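Ras GTPase-activating-like protein IQGAP2 (Homo sapiens, PDB 5CJP) probably acts as a scaffold whose GAP-related domain binds GTP-loaded Rho-family GTPases such as Cdc42 instead of speeding their GTP hydrolysis. Local coordinates at residues Lys153-Val158 against Leu164-Val169. Numbering follows the deposited sequence.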
loop_
_atom_site.group_PDB
_atom_site.type_symbol
_atom_site.label_atom_id
_atom_site.label_comp_id
_atom_site.label_asym_id
_atom_site.label_seq_id
_atom_site.Cartn_x
_atom_site.Cartn_y
_atom_site.Cartn_z
ATOM N N LYS E 153 12.383 30.621 -50.232
ATOM C CA LYS E 153 12.318 31.817 -51.060
ATOM C C LYS E 153 10.909 32.414 -51.085
ATOM O O LYS E 153 10.684 33.470 -51.677
ATOM C CB LYS E 153 12.781 31.485 -52.484
ATOM C CG LYS E 153 14.216 30.959 -52.563
ATOM C CD LYS E 153 15.257 32.035 -52.230
ATOM C CE LYS E 153 15.599 32.906 -53.440
ATOM N NZ LYS E 153 14.405 33.540 -54.076
ATOM N N LEU E 154 9.965 31.737 -50.435
ATOM C CA LEU E 154 8.578 32.197 -50.370
ATOM C C LEU E 154 8.264 32.931 -49.064
ATOM O O LEU E 154 8.991 32.800 -48.075
ATOM C CB LEU E 154 7.619 31.014 -50.531
ATOM C CG LEU E 154 7.492 30.420 -51.935
ATOM C CD1 LEU E 154 6.523 29.244 -51.907
ATOM C CD2 LEU E 154 7.005 31.492 -52.897
ATOM N N PRO E 155 7.166 33.709 -49.048
ATOM C CA PRO E 155 6.730 34.477 -47.878
ATOM C C PRO E 155 6.571 33.624 -46.624
ATOM O O PRO E 155 5.467 33.194 -46.293
ATOM C CB PRO E 155 5.399 35.073 -48.334
ATOM C CG PRO E 155 5.592 35.235 -49.799
ATOM C CD PRO E 155 6.252 33.937 -50.181
ATOM N N TYR E 156 7.681 33.388 -45.932
ATOM C CA TYR E 156 7.685 32.595 -44.706
ATOM C C TYR E 156 6.664 33.182 -43.736
ATOM O O TYR E 156 6.995 34.093 -42.977
ATOM C CB TYR E 156 9.072 32.648 -44.070
ATOM C CG TYR E 156 9.528 31.353 -43.448
ATOM C CD1 TYR E 156 8.782 30.728 -42.452
ATOM C CD2 TYR E 156 10.724 30.758 -43.851
ATOM C CE1 TYR E 156 9.216 29.539 -41.874
ATOM C CE2 TYR E 156 11.167 29.573 -43.282
ATOM C CZ TYR E 156 10.410 28.969 -42.293
ATOM O OH TYR E 156 10.849 27.793 -41.731
ATOM N N ASP E 157 5.439 32.660 -43.774
ATOM C CA ASP E 157 4.333 33.116 -42.925
ATOM C C ASP E 157 3.293 33.910 -43.740
ATOM O O ASP E 157 3.405 35.126 -43.905
ATOM C CB ASP E 157 4.869 33.970 -41.771
ATOM C CG ASP E 157 3.780 34.518 -40.893
ATOM O OD1 ASP E 157 2.930 35.273 -41.407
ATOM O OD2 ASP E 157 3.779 34.198 -39.688
ATOM N N VAL E 158 2.278 33.209 -44.241
ATOM C CA VAL E 158 1.232 33.831 -45.044
ATOM C C VAL E 158 -0.142 33.674 -44.378
ATOM O O VAL E 158 -0.230 33.245 -43.224
ATOM C CB VAL E 158 1.197 33.200 -46.464
ATOM C CG1 VAL E 158 0.397 31.894 -46.453
ATOM C CG2 VAL E 158 0.632 34.193 -47.461
ATOM N N LEU E 164 -3.730 28.855 -49.782
ATOM C CA LEU E 164 -4.402 27.975 -50.724
ATOM C C LEU E 164 -4.106 28.390 -52.157
ATOM O O LEU E 164 -4.672 27.840 -53.099
ATOM C CB LEU E 164 -5.916 27.988 -50.483
ATOM C CG LEU E 164 -6.394 27.390 -49.154
ATOM C CD1 LEU E 164 -7.910 27.375 -49.104
ATOM C CD2 LEU E 164 -5.855 25.977 -49.007
ATOM N N THR E 165 -3.220 29.367 -52.322
ATOM C CA THR E 165 -2.844 29.822 -53.656
ATOM C C THR E 165 -1.983 28.739 -54.275
ATOM O O THR E 165 -2.063 28.466 -55.472
ATOM C CB THR E 165 -2.018 31.128 -53.609
ATOM O OG1 THR E 165 -2.861 32.212 -53.200
ATOM C CG2 THR E 165 -1.423 31.439 -54.986
ATOM N N TYR E 166 -1.161 28.124 -53.437
ATOM C CA TYR E 166 -0.259 27.069 -53.860
ATOM C C TYR E 166 -1.008 25.744 -53.926
ATOM O O TYR E 166 -1.334 25.164 -52.891
ATOM C CB TYR E 166 0.900 26.983 -52.868
ATOM C CG TYR E 166 1.597 28.308 -52.690
ATOM C CD1 TYR E 166 2.766 28.604 -53.389
ATOM C CD2 TYR E 166 1.034 29.307 -51.892
ATOM C CE1 TYR E 166 3.358 29.869 -53.300
ATOM C CE2 TYR E 166 1.615 30.573 -51.799
ATOM C CZ TYR E 166 2.774 30.851 -52.509
ATOM O OH TYR E 166 3.334 32.110 -52.431
ATOM N N PRO E 167 -1.303 25.255 -55.147
ATOM C CA PRO E 167 -2.018 23.993 -55.369
ATOM C C PRO E 167 -1.396 22.829 -54.618
ATOM O O PRO E 167 -2.060 21.838 -54.350
ATOM C CB PRO E 167 -1.936 23.814 -56.877
ATOM C CG PRO E 167 -1.998 25.212 -57.365
ATOM C CD PRO E 167 -1.029 25.916 -56.436
ATOM N N GLU E 168 -0.115 22.943 -54.291
ATOM C CA GLU E 168 0.571 21.895 -53.539
ATOM C C GLU E 168 0.019 21.850 -52.109
ATOM O O GLU E 168 -0.290 20.785 -51.583
ATOM C CB GLU E 168 2.078 22.162 -53.513
ATOM C CG GLU E 168 2.452 23.620 -53.742
ATOM C CD GLU E 168 2.468 23.991 -55.214
ATOM O OE1 GLU E 168 3.509 23.765 -55.872
ATOM O OE2 GLU E 168 1.441 24.493 -55.718
ATOM N N VAL E 169 -0.105 23.018 -51.486
ATOM C CA VAL E 169 -0.643 23.108 -50.139
ATOM C C VAL E 169 -2.115 22.712 -50.148
ATOM O O VAL E 169 -2.590 22.036 -49.237
ATOM C CB VAL E 169 -0.500 24.541 -49.576
ATOM C CG1 VAL E 169 -1.415 24.741 -48.378
ATOM C CG2 VAL E 169 0.935 24.780 -49.167
#
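Leu-154 comes at the ring of Tyr-166 obliquely with its CD1 methyl. The ring also meets that of Tyr-137, on helix 133-139, with the two planes at about 45°. Leu-154 CD1 sits nearest to Tyr-166 CE1, at 3.5 Å, and also touches Tyr-166 CD1 and CZ, while its other methyl, CD2, reaches farther along the ring to the phenol oxygen, 3.8 Å from Tyr-166 OH. Pro-155 adds a looser contact, with its CD 4.1 Å from Tyr-166 OH. The two main side chains approach from opposite directions and together span a backbone separation of 10.8 Å between Leu-154 CA and Tyr-166 CA. Tyr-166 CG lies anti to its own carbonyl carbon (chi1 -55°), which carries the ring out to the leucine. Replacing Tyr-166 by an alanine is likely to leave Leu-154 and the ring of Tyr-137 without their shared aromatic neighbour and open a gap between the two loops. Leu-154 also rests on Tyr-137 and Val-141, and Asp-157 hydrogen-bonds through OD1 to a polar side chain of another protein's chain. The contact is thus a small apolar patch at the surface, aromatic against aliphatic, joining the loop after helix 141-144 to the turn leading into helix 167-193 at the periphery of an all-helical Ras-GAP-type fold.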